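Local atomic coordinates of Bd0816 (PDB entry 5CER), a protein that probably acts as a serine-type D-Ala-D-Ala carboxypeptidase of the peptidase S13 family, trimming peptides of the bacterial cell wall. Residues D68-G73 / N185-D190; G80-Y85 / S155-R160; T124-T129 / N255-T260; G339-A344 / N374-P379. The protein carries 2 engineered substitutions. All coordinates share one frame; numbering follows the deposited sequence.

Interaction 1 (D68-G73 / N185-D190); sequences DLHVEG and NNYKKD
With CG anti to the backbone N in both residues (chi1 179° in H70, 174° in Y187), the imidazole of H70 and the phenol ring of Y187 are each carried out beside their own carbonyl carbon and slide past one another in opposite directions. The result is an offset stack: the planes are tilted by only 9° and the ring centroids lie 4.0 Å apart. The closest atoms are H70 CD2 and Y187 CG, at 3.4 Å, each lying over the rim of the other ring. Because the two side chains run in opposite senses, each methylene also reaches the partner's face. H70 CB sits 3.8 Å from the centroid of the Y187 ring, close to its CE1, while Y187 CB lies 3.8 Å from the centroid of the H70 ring on the side of NE2; both are CH-pi contacts. The imidazole's rotation is further fixed by a hydrogen bond of H70 ND1 with T103 OG1, so a polar atom at the ring's edge is satisfied while its face packs on the tyrosine. Y187 belongs to the loop between strands 175-181 and 194-199, and its ring also meets that of H58. The stack thus lays this loop against one face of the mixed sheet, over strand 67-72, which runs between strand 98-104, its parallel neighbour bearing T103, and the antiparallel strand 54-61 bearing H58.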
# COMPACT_ATOMS: atom_id res chain seq x y z
N ASP A 68 -34.55 14.98 -10.68
CA ASP A 68 -33.99 15.35 -9.39
C ASP A 68 -33.45 14.05 -8.78
O ASP A 68 -34.00 12.96 -9.03
CB ASP A 68 -35.02 15.97 -8.44
CG ASP A 68 -35.44 17.42 -8.83
OD1 ASP A 68 -34.71 18.09 -9.55
OD2 ASP A 68 -36.53 17.85 -8.40
N LEU A 69 -32.39 14.17 -8.00
CA LEU A 69 -31.75 13.05 -7.35
C LEU A 69 -31.48 13.39 -5.86
O LEU A 69 -30.82 14.38 -5.54
CB LEU A 69 -30.42 12.75 -8.05
CG LEU A 69 -29.47 11.72 -7.42
CD1 LEU A 69 -30.19 10.44 -7.00
CD2 LEU A 69 -28.40 11.38 -8.43
N HIS A 70 -31.97 12.55 -4.95
CA HIS A 70 -31.53 12.59 -3.56
C HIS A 70 -30.71 11.33 -3.27
O HIS A 70 -31.21 10.21 -3.45
CB HIS A 70 -32.72 12.66 -2.58
CG HIS A 70 -32.28 12.67 -1.15
ND1 HIS A 70 -31.61 13.73 -0.59
CD2 HIS A 70 -32.38 11.73 -0.18
CE1 HIS A 70 -31.32 13.45 0.67
NE2 HIS A 70 -31.79 12.25 0.95
N VAL A 71 -29.47 11.51 -2.80
CA VAL A 71 -28.60 10.40 -2.47
C VAL A 71 -28.75 10.15 -0.99
O VAL A 71 -28.39 11.00 -0.15
CB VAL A 71 -27.12 10.73 -2.78
CG1 VAL A 71 -26.23 9.51 -2.56
CG2 VAL A 71 -26.98 11.25 -4.22
N GLU A 72 -29.25 8.96 -0.68
CA GLU A 72 -29.28 8.46 0.68
C GLU A 72 -28.02 7.62 0.84
O GLU A 72 -27.90 6.56 0.26
CB GLU A 72 -30.53 7.64 0.92
CG GLU A 72 -30.66 7.08 2.32
CD GLU A 72 -31.81 6.11 2.46
OE1 GLU A 72 -32.60 6.01 1.53
OE2 GLU A 72 -31.92 5.44 3.50
N GLY A 73 -27.11 8.07 1.70
CA GLY A 73 -25.74 7.50 1.81
C GLY A 73 -25.65 6.27 2.68
O GLY A 73 -26.49 6.07 3.56
N ASN A 185 -33.36 13.35 7.81
CA ASN A 185 -34.54 13.83 8.55
C ASN A 185 -35.57 14.61 7.76
O ASN A 185 -36.76 14.52 8.05
CB ASN A 185 -34.11 14.73 9.71
CG ASN A 185 -34.14 13.99 11.05
OD1 ASN A 185 -34.72 14.42 12.08
ND2 ASN A 185 -33.53 12.83 11.02
N ASN A 186 -35.08 15.36 6.78
CA ASN A 186 -35.87 16.30 5.97
C ASN A 186 -36.17 15.84 4.54
O ASN A 186 -36.74 16.60 3.78
CB ASN A 186 -35.12 17.63 5.86
CG ASN A 186 -34.86 18.28 7.21
OD1 ASN A 186 -35.39 17.85 8.25
ND2 ASN A 186 -34.02 19.30 7.21
N TYR A 187 -35.75 14.65 4.13
CA TYR A 187 -36.07 14.20 2.79
C TYR A 187 -37.31 13.36 2.83
O TYR A 187 -37.36 12.38 3.55
CB TYR A 187 -34.92 13.42 2.12
CG TYR A 187 -35.38 12.88 0.79
CD1 TYR A 187 -35.47 13.71 -0.34
CD2 TYR A 187 -35.80 11.55 0.66
CE1 TYR A 187 -35.93 13.23 -1.55
CE2 TYR A 187 -36.25 11.06 -0.56
CZ TYR A 187 -36.32 11.90 -1.66
OH TYR A 187 -36.79 11.41 -2.87
N LYS A 188 -38.29 13.74 2.04
CA LYS A 188 -39.48 12.91 1.80
C LYS A 188 -39.73 12.93 0.29
O LYS A 188 -39.53 13.94 -0.39
CB LYS A 188 -40.69 13.41 2.65
CG LYS A 188 -40.84 12.74 4.12
CD LYS A 188 -41.15 11.26 3.99
CE LYS A 188 -41.33 10.56 5.32
NZ LYS A 188 -42.71 10.06 5.53
N LYS A 189 -40.18 11.80 -0.23
CA LYS A 189 -40.20 11.60 -1.67
C LYS A 189 -41.57 11.85 -2.30
O LYS A 189 -42.59 11.65 -1.65
CB LYS A 189 -39.66 10.23 -2.06
CG LYS A 189 -40.11 9.03 -1.26
CD LYS A 189 -39.50 7.79 -1.87
CE LYS A 189 -39.54 6.61 -0.92
NZ LYS A 189 -38.84 5.45 -1.54
N ASP A 190 -41.56 12.28 -3.57
CA ASP A 190 -42.77 12.55 -4.34
C ASP A 190 -43.46 11.26 -4.71
O ASP A 190 -42.86 10.18 -4.68
CB ASP A 190 -42.48 13.28 -5.67
CG ASP A 190 -42.96 14.77 -5.71
OD1 ASP A 190 -42.85 15.42 -4.63
OD2 ASP A 190 -43.44 15.25 -6.82

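Interaction 2 (G80-Y85 / S155-R160); sequences GRNLSY and SKLRER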
# COMPACT_ATOMS: atom_id res chain seq x y z
N GLY A 80 -15.51 7.36 -4.65
CA GLY A 80 -14.76 8.47 -5.26
C GLY A 80 -14.89 8.47 -6.77
O GLY A 80 -15.95 8.12 -7.30
N ARG A 81 -13.79 8.75 -7.47
CA ARG A 81 -13.75 8.74 -8.92
C ARG A 81 -14.35 7.47 -9.51
O ARG A 81 -15.24 7.56 -10.35
CB ARG A 81 -12.32 8.90 -9.42
CG ARG A 81 -12.18 8.94 -10.96
CD ARG A 81 -10.73 8.71 -11.43
NE ARG A 81 -9.83 9.72 -10.87
CZ ARG A 81 -9.43 10.86 -11.43
NH1 ARG A 81 -9.86 11.26 -12.61
NH2 ARG A 81 -8.58 11.62 -10.74
N ASN A 82 -13.82 6.30 -9.14
CA ASN A 82 -14.12 5.08 -9.89
C ASN A 82 -15.57 4.68 -9.75
O ASN A 82 -16.21 4.30 -10.73
CB ASN A 82 -13.19 3.93 -9.52
CG ASN A 82 -11.77 4.16 -10.01
OD1 ASN A 82 -11.54 4.90 -10.98
ND2 ASN A 82 -10.81 3.55 -9.32
N LEU A 83 -16.05 4.73 -8.53
CA LEU A 83 -17.43 4.38 -8.27
C LEU A 83 -18.36 5.44 -8.87
O LEU A 83 -19.46 5.12 -9.35
CB LEU A 83 -17.66 4.20 -6.77
CG LEU A 83 -18.48 3.04 -6.18
CD1 LEU A 83 -19.48 3.37 -5.05
CD2 LEU A 83 -19.20 2.43 -7.34
N SER A 84 -17.91 6.70 -8.89
CA SER A 84 -18.64 7.76 -9.59
C SER A 84 -18.75 7.47 -11.10
O SER A 84 -19.83 7.65 -11.67
CB SER A 84 -18.02 9.14 -9.31
OG SER A 84 -18.18 9.51 -7.93
N TYR A 85 -17.64 7.06 -11.75
CA TYR A 85 -17.65 6.77 -13.17
C TYR A 85 -18.63 5.65 -13.45
O TYR A 85 -19.38 5.70 -14.42
CB TYR A 85 -16.27 6.38 -13.68
CG TYR A 85 -15.23 7.48 -13.82
CD1 TYR A 85 -15.55 8.86 -13.69
CD2 TYR A 85 -13.92 7.15 -14.13
CE1 TYR A 85 -14.58 9.85 -13.82
CE2 TYR A 85 -12.95 8.15 -14.28
CZ TYR A 85 -13.28 9.49 -14.14
OH TYR A 85 -12.32 10.44 -14.27
N SER A 155 -11.31 5.41 -19.34
CA SER A 155 -10.97 4.30 -20.23
C SER A 155 -10.08 3.21 -19.55
O SER A 155 -10.27 2.01 -19.79
CB SER A 155 -10.29 4.85 -21.49
OG SER A 155 -10.27 3.87 -22.49
N LYS A 156 -9.12 3.65 -18.73
CA LYS A 156 -8.35 2.73 -17.91
C LYS A 156 -9.25 1.96 -16.95
O LYS A 156 -9.16 0.71 -16.86
CB LYS A 156 -7.27 3.44 -17.11
CG LYS A 156 -6.04 3.85 -17.91
CD LYS A 156 -4.87 4.25 -16.99
CE LYS A 156 -3.91 5.23 -17.67
NZ LYS A 156 -4.44 6.65 -17.64
N LEU A 157 -10.15 2.67 -16.28
CA LEU A 157 -11.08 2.01 -15.37
C LEU A 157 -11.92 0.97 -16.11
O LEU A 157 -12.06 -0.15 -15.65
CB LEU A 157 -11.99 3.03 -14.65
CG LEU A 157 -13.06 2.39 -13.75
CD1 LEU A 157 -12.37 1.63 -12.62
CD2 LEU A 157 -14.04 3.43 -13.22
N ARG A 158 -12.48 1.36 -17.25
CA ARG A 158 -13.31 0.47 -18.04
C ARG A 158 -12.57 -0.80 -18.54
O ARG A 158 -13.18 -1.85 -18.59
CB ARG A 158 -13.92 1.24 -19.20
CG ARG A 158 -14.85 0.43 -20.10
CD ARG A 158 -15.67 1.36 -20.99
NE ARG A 158 -16.40 0.65 -22.05
CZ ARG A 158 -15.95 0.44 -23.28
NH1 ARG A 158 -14.73 0.82 -23.66
NH2 ARG A 158 -16.71 -0.22 -24.13
N GLU A 159 -11.29 -0.65 -18.90
CA GLU A 159 -10.38 -1.75 -19.31
C GLU A 159 -10.31 -2.81 -18.17
O GLU A 159 -10.56 -4.00 -18.36
CB GLU A 159 -8.96 -1.14 -19.84
CG GLU A 159 -8.99 -0.40 -21.27
CD GLU A 159 -8.39 -1.18 -22.49
OE1 GLU A 159 -8.05 -2.37 -22.42
OE2 GLU A 159 -8.25 -0.59 -23.59
N ARG A 160 -10.11 -2.32 -16.95
CA ARG A 160 -10.19 -3.14 -15.73
C ARG A 160 -11.56 -3.77 -15.45
O ARG A 160 -11.67 -4.96 -15.18
CB ARG A 160 -9.78 -2.32 -14.50
CG ARG A 160 -8.29 -2.19 -14.31
CD ARG A 160 -7.93 -1.02 -13.40
NE ARG A 160 -8.13 -1.42 -12.01
CZ ARG A 160 -8.51 -0.62 -11.01
NH1 ARG A 160 -8.73 0.69 -11.18
NH2 ARG A 160 -8.67 -1.16 -9.80
O HOH W 1 -8.15 2.97 -9.70
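L157, on helix 151-163, faces N82 and Y85 near the start of helix 81-93 in a helix-helix packing whose short axes cross at -77° and approach to 10.6 Å. Along 155-160, L157 is the first residue to make a substantial contact. Its CG is anti to the backbone N (chi1 177°), and chi2 then sets the fork with both methyls against N82. L157 CD2 lies 3.4 Å from N82 O and 3.7 Å from Y85 CB, and meets the Y85 ring at its edge, by Y85 CD2. L157 CD1 lies 3.7 Å from N82 CG, and both methyls touch CB and OD1 of the asparagine. R81 of its own helix supports the Y85 ring, with R81 CG over one face and R81 NH1 donating to Y85 OH in the plane of the guanidinium; Y154 and M153 of helix 151-163 pack on Y85 too. One turn after L157, R160 brings its guanidinium to the amide of N82, the two planes being 69° apart. The chain bends at chi3, and R160 NH1 stops 4.0 Å from N82 ND2, a pair of donors that does not bond directly. The amide has its stronger partner in E115, whose OE2 accepts from N82 ND2, while R160 also packs on L390. What joins the two donors is a single water, accepting from N82 ND2 at 2.7 Å and, more weakly, from R160 NH1 at 2.8 Å.

Interaction 3 (T124-T129 / N255-T260); sequences TPRYET and NNEGTT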
# COMPACT_ATOMS: atom_id res chain seq x y z
N THR A 124 -5.90 11.75 6.55
CA THR A 124 -7.29 11.73 6.11
C THR A 124 -8.04 12.95 6.67
O THR A 124 -7.98 13.20 7.88
CB THR A 124 -7.98 10.44 6.52
OG1 THR A 124 -7.30 9.35 5.91
CG2 THR A 124 -9.45 10.42 6.07
N PRO A 125 -8.74 13.71 5.79
CA PRO A 125 -9.56 14.83 6.28
C PRO A 125 -10.59 14.38 7.29
O PRO A 125 -11.23 13.36 7.10
CB PRO A 125 -10.24 15.36 5.03
CG PRO A 125 -9.29 15.00 3.94
CD PRO A 125 -8.79 13.64 4.33
N ARG A 126 -10.64 15.09 8.41
CA ARG A 126 -11.55 14.80 9.47
C ARG A 126 -12.48 15.95 9.62
O ARG A 126 -12.05 17.06 9.98
CB ARG A 126 -10.82 14.55 10.77
CG ARG A 126 -11.79 14.18 11.86
CD ARG A 126 -11.21 13.23 12.89
NE ARG A 126 -10.30 13.90 13.81
CZ ARG A 126 -9.73 13.31 14.87
NH1 ARG A 126 -9.99 12.04 15.16
NH2 ARG A 126 -8.89 14.01 15.64
N TYR A 127 -13.77 15.70 9.38
CA TYR A 127 -14.78 16.75 9.47
C TYR A 127 -15.35 16.80 10.88
O TYR A 127 -15.96 15.85 11.33
CB TYR A 127 -15.87 16.53 8.39
CG TYR A 127 -15.23 16.43 7.02
CD1 TYR A 127 -14.69 17.59 6.39
CD2 TYR A 127 -15.10 15.22 6.40
CE1 TYR A 127 -14.08 17.50 5.15
CE2 TYR A 127 -14.50 15.12 5.16
CZ TYR A 127 -13.97 16.26 4.55
OH TYR A 127 -13.37 16.15 3.32
N GLU A 128 -15.21 17.95 11.53
CA GLU A 128 -15.61 18.09 12.91
C GLU A 128 -17.12 18.30 12.96
O GLU A 128 -17.78 17.84 13.89
CB GLU A 128 -14.92 19.29 13.58
CG GLU A 128 -14.64 19.05 15.04
CD GLU A 128 -13.87 20.18 15.72
OE1 GLU A 128 -12.62 20.19 15.63
OE2 GLU A 128 -14.52 21.01 16.40
N THR A 129 -17.66 19.10 12.05
CA THR A 129 -19.10 19.30 11.96
C THR A 129 -19.60 18.65 10.67
O THR A 129 -18.85 18.40 9.74
CB THR A 129 -19.50 20.80 12.01
OG1 THR A 129 -19.08 21.48 10.83
CG2 THR A 129 -18.91 21.48 13.25
N ASN A 255 -1.51 5.94 10.69
CA ASN A 255 -0.80 7.17 10.32
C ASN A 255 -0.61 8.07 11.52
O ASN A 255 -1.34 7.99 12.50
CB ASN A 255 -1.58 7.90 9.21
CG ASN A 255 -0.75 8.95 8.48
OD1 ASN A 255 0.48 8.97 8.60
ND2 ASN A 255 -1.40 9.81 7.69
N ASN A 256 0.38 8.96 11.40
CA ASN A 256 0.70 9.93 12.41
C ASN A 256 -0.48 10.89 12.68
O ASN A 256 -0.97 11.52 11.75
CB ASN A 256 1.89 10.72 11.91
CG ASN A 256 2.39 11.72 12.93
OD1 ASN A 256 1.99 11.73 14.10
ND2 ASN A 256 3.31 12.54 12.49
N GLU A 257 -0.93 10.94 13.93
CA GLU A 257 -1.98 11.88 14.35
C GLU A 257 -1.44 13.18 14.95
O GLU A 257 -2.21 14.02 15.37
CB GLU A 257 -2.91 11.20 15.38
CG GLU A 257 -3.92 10.26 14.76
CD GLU A 257 -5.05 10.98 14.03
OE1 GLU A 257 -5.68 11.86 14.65
OE2 GLU A 257 -5.30 10.68 12.84
N GLY A 258 -0.13 13.27 15.11
CA GLY A 258 0.48 14.42 15.75
C GLY A 258 1.25 15.24 14.72
O GLY A 258 0.85 15.32 13.58
N THR A 259 2.36 15.81 15.15
CA THR A 259 3.27 16.54 14.29
C THR A 259 4.48 15.74 13.79
O THR A 259 4.86 14.73 14.36
CB THR A 259 3.78 17.88 14.86
OG1 THR A 259 4.53 17.76 16.08
CG2 THR A 259 2.67 18.82 15.06
N THR A 260 5.07 16.23 12.71
CA THR A 260 6.41 15.76 12.29
C THR A 260 7.42 15.75 13.45
O THR A 260 8.10 14.76 13.68
CB THR A 260 6.97 16.59 11.07
OG1 THR A 260 6.04 16.53 9.98
CG2 THR A 260 8.34 16.07 10.56
O HOH W 2 -4.53 9.77 8.24
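R126 and E257 meet between two loops through charge alone: R126 NH2 and E257 OE1 form a long salt bridge at 4.0 Å. The carboxylate oxygen stands over a face of the guanidinium, well out of its plane, so no N-H points at it, and the two flat groups are turned 61° from each other. Both chains reach by bending, R126 at chi2 and chi3 and E257 at chi2 (-74°), and they cross at about a right angle. This is the loose, surface side of the contact, with R126 exposed and little area buried. E257 is steadied from its own side, its OE2 accepting a hydrogen bond from N251 ND2. The inner side is ordered by polar bonds. There a water accepts from T124 N at 2.9 Å and from N255 ND2 at 3.2 Å, linking the loops where their side chains do not touch, and the buried T124 is anchored by a hydrogen bond between its OG1 and D220 OD2 of helix 216-225. The loop 255-260 has its compact part in an Asx turn, in which N256 OD1 accepts from G258 N at 2.8 Å, the donor lying 54° out of the carbonyl plane; the same oxygen also takes a hydrogen bond from I264 N. The facing loop runs on to helix 130-145, at whose N-cap T129 OG1 accepts from Q132 N. The R126 side chain also packs on W224 of helix 216-225.

Interaction 4 (G339-A344 / N374-P379); sequences GEFYFA and NKRSGP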
# COMPACT_ATOMS: atom_id res chain seq x y z
N GLY A 339 4.55 -25.83 7.03
CA GLY A 339 3.24 -25.23 7.25
C GLY A 339 3.28 -23.73 7.16
O GLY A 339 4.33 -23.14 6.83
N GLU A 340 2.15 -23.13 7.48
CA GLU A 340 2.00 -21.68 7.53
C GLU A 340 2.27 -21.12 8.92
O GLU A 340 2.01 -21.79 9.92
CB GLU A 340 0.64 -21.27 7.06
CG GLU A 340 0.34 -21.71 5.64
CD GLU A 340 -1.02 -21.19 5.16
OE1 GLU A 340 -2.05 -21.59 5.75
OE2 GLU A 340 -1.08 -20.37 4.21
N PHE A 341 2.88 -19.95 8.99
CA PHE A 341 3.28 -19.34 10.29
C PHE A 341 2.87 -17.87 10.26
O PHE A 341 3.23 -17.16 9.32
CB PHE A 341 4.82 -19.44 10.52
CG PHE A 341 5.31 -20.85 10.77
CD1 PHE A 341 5.48 -21.73 9.71
CD2 PHE A 341 5.60 -21.29 12.06
CE1 PHE A 341 5.91 -23.03 9.94
CE2 PHE A 341 6.05 -22.57 12.30
CZ PHE A 341 6.21 -23.44 11.24
N TYR A 342 2.16 -17.43 11.30
CA TYR A 342 1.91 -16.02 11.53
C TYR A 342 3.21 -15.35 12.01
O TYR A 342 4.05 -16.01 12.62
CB TYR A 342 0.86 -15.83 12.58
CG TYR A 342 -0.44 -16.48 12.27
CD1 TYR A 342 -1.21 -16.05 11.16
CD2 TYR A 342 -0.93 -17.50 13.05
CE1 TYR A 342 -2.40 -16.61 10.85
CE2 TYR A 342 -2.15 -18.09 12.74
CZ TYR A 342 -2.86 -17.65 11.64
OH TYR A 342 -4.09 -18.20 11.31
N PHE A 343 3.41 -14.08 11.65
CA PHE A 343 4.54 -13.32 12.11
C PHE A 343 4.15 -11.86 12.23
O PHE A 343 3.26 -11.37 11.51
CB PHE A 343 5.73 -13.43 11.17
CG PHE A 343 5.53 -12.69 9.85
CD1 PHE A 343 5.82 -11.34 9.73
CD2 PHE A 343 5.03 -13.36 8.73
CE1 PHE A 343 5.55 -10.66 8.56
CE2 PHE A 343 4.81 -12.68 7.54
CZ PHE A 343 5.06 -11.33 7.46
N ALA A 344 4.88 -11.15 13.09
CA ALA A 344 4.89 -9.68 13.11
C ALA A 344 6.32 -9.21 13.37
O ALA A 344 6.99 -9.74 14.27
CB ALA A 344 3.91 -9.16 14.14
N ASN A 374 13.89 -20.05 5.62
CA ASN A 374 14.97 -20.99 5.61
C ASN A 374 14.89 -22.02 6.71
O ASN A 374 15.03 -23.21 6.45
CB ASN A 374 16.32 -20.28 5.71
CG ASN A 374 16.66 -19.46 4.46
OD1 ASN A 374 16.20 -19.77 3.35
ND2 ASN A 374 17.56 -18.50 4.62
N LYS A 375 14.67 -21.54 7.93
CA LYS A 375 14.58 -22.38 9.12
C LYS A 375 13.33 -23.25 9.17
O LYS A 375 13.27 -24.19 9.94
CB LYS A 375 14.59 -21.51 10.38
CG LYS A 375 15.89 -20.81 10.67
CD LYS A 375 16.98 -21.83 11.03
CE LYS A 375 18.11 -21.20 11.83
NZ LYS A 375 18.86 -22.27 12.55
N ARG A 376 12.35 -22.94 8.36
CA ARG A 376 11.18 -23.80 8.20
C ARG A 376 11.18 -24.60 6.86
O ARG A 376 10.12 -24.94 6.29
CB ARG A 376 9.94 -22.93 8.40
CG ARG A 376 9.76 -22.63 9.86
CD ARG A 376 9.07 -21.33 10.10
NE ARG A 376 9.21 -21.00 11.53
CZ ARG A 376 10.26 -20.38 12.09
NH1 ARG A 376 11.30 -19.97 11.36
NH2 ARG A 376 10.27 -20.15 13.40
N SER A 377 12.39 -24.94 6.40
CA SER A 377 12.60 -25.83 5.25
C SER A 377 12.17 -25.26 3.90
O SER A 377 11.93 -25.99 2.95
CB SER A 377 12.01 -27.23 5.50
OG SER A 377 12.75 -27.92 6.50
N GLY A 378 12.17 -23.93 3.80
CA GLY A 378 11.99 -23.26 2.53
C GLY A 378 10.55 -22.94 2.21
O GLY A 378 9.64 -23.34 2.92
N PRO A 379 10.33 -22.21 1.13
CA PRO A 379 9.01 -21.73 0.84
C PRO A 379 8.12 -22.81 0.26
O PRO A 379 8.61 -23.74 -0.38
CB PRO A 379 9.28 -20.64 -0.20
CG PRO A 379 10.55 -21.03 -0.87
CD PRO A 379 11.35 -21.72 0.19
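R376 and F341 bury nearly all the surface of this contact, the arginine lying with its aliphatic chain over one face of the phenyl ring. R376 CD is the atom that sits over the ring, 3.5 Å from the centroid and 9° off the normal, in a CH-pi contact almost central on the face. R376 CD is 3.6 Å from both F341 CE1 and F341 CD1. R376 NE follows on toward the other side of the ring, 3.6 Å from F341 CE2. The chain is extended from CG to NE, which keeps CG, CD and NE all within touch of the ring. The guanidinium is turned nearly upright, its plane at 82° to that of the phenyl, so it does not stack. R376 CZ is 5.0 Å from the centroid, a cation-pi contact with CZ over the ring face and the guanidinium edge-on to it, though the arginine is poorly ordered, which makes its exact placement less certain. The strongest polar partner of the guanidinium is L372 O, which takes a hydrogen bond from R376 NH1. F341 is flanked on its own sheet by I334 and T336 of strand 327-336 and by K11 of strand 3-11. Helix 356-375 gives way at R376 to a Schellman motif, S377 (positive phi) being C-prime and S377 N bonding to N374 O at 3.2 Å. The contact packs the C-terminal end of this helix on the face of the antiparallel sheet, consistent with the helix-flanked sheet of the beta-lactamase clan.

In the fold
Interactions 1, 2 and 3 interlock along the chain, whereas interaction 4 closes a separate, later loop. Interaction 2 is nested within the loop closed by interaction 1; the centres of these two are about 26 Å apart, although strand 67-72 and helix 81-93 follow each other in the chain. Interaction 3 crosses both, its segments alternating with theirs. Interaction 1 belongs to the mixed sheet and interaction 4 to the antiparallel sheet; these two centres are about 54 Å apart, on opposite sides of the chain's centre. Interactions 2 and 3 each lie about 17 Å from that centre. None of the four touches another; each joins parts of the chain well separated in sequence, at separate places in the fold.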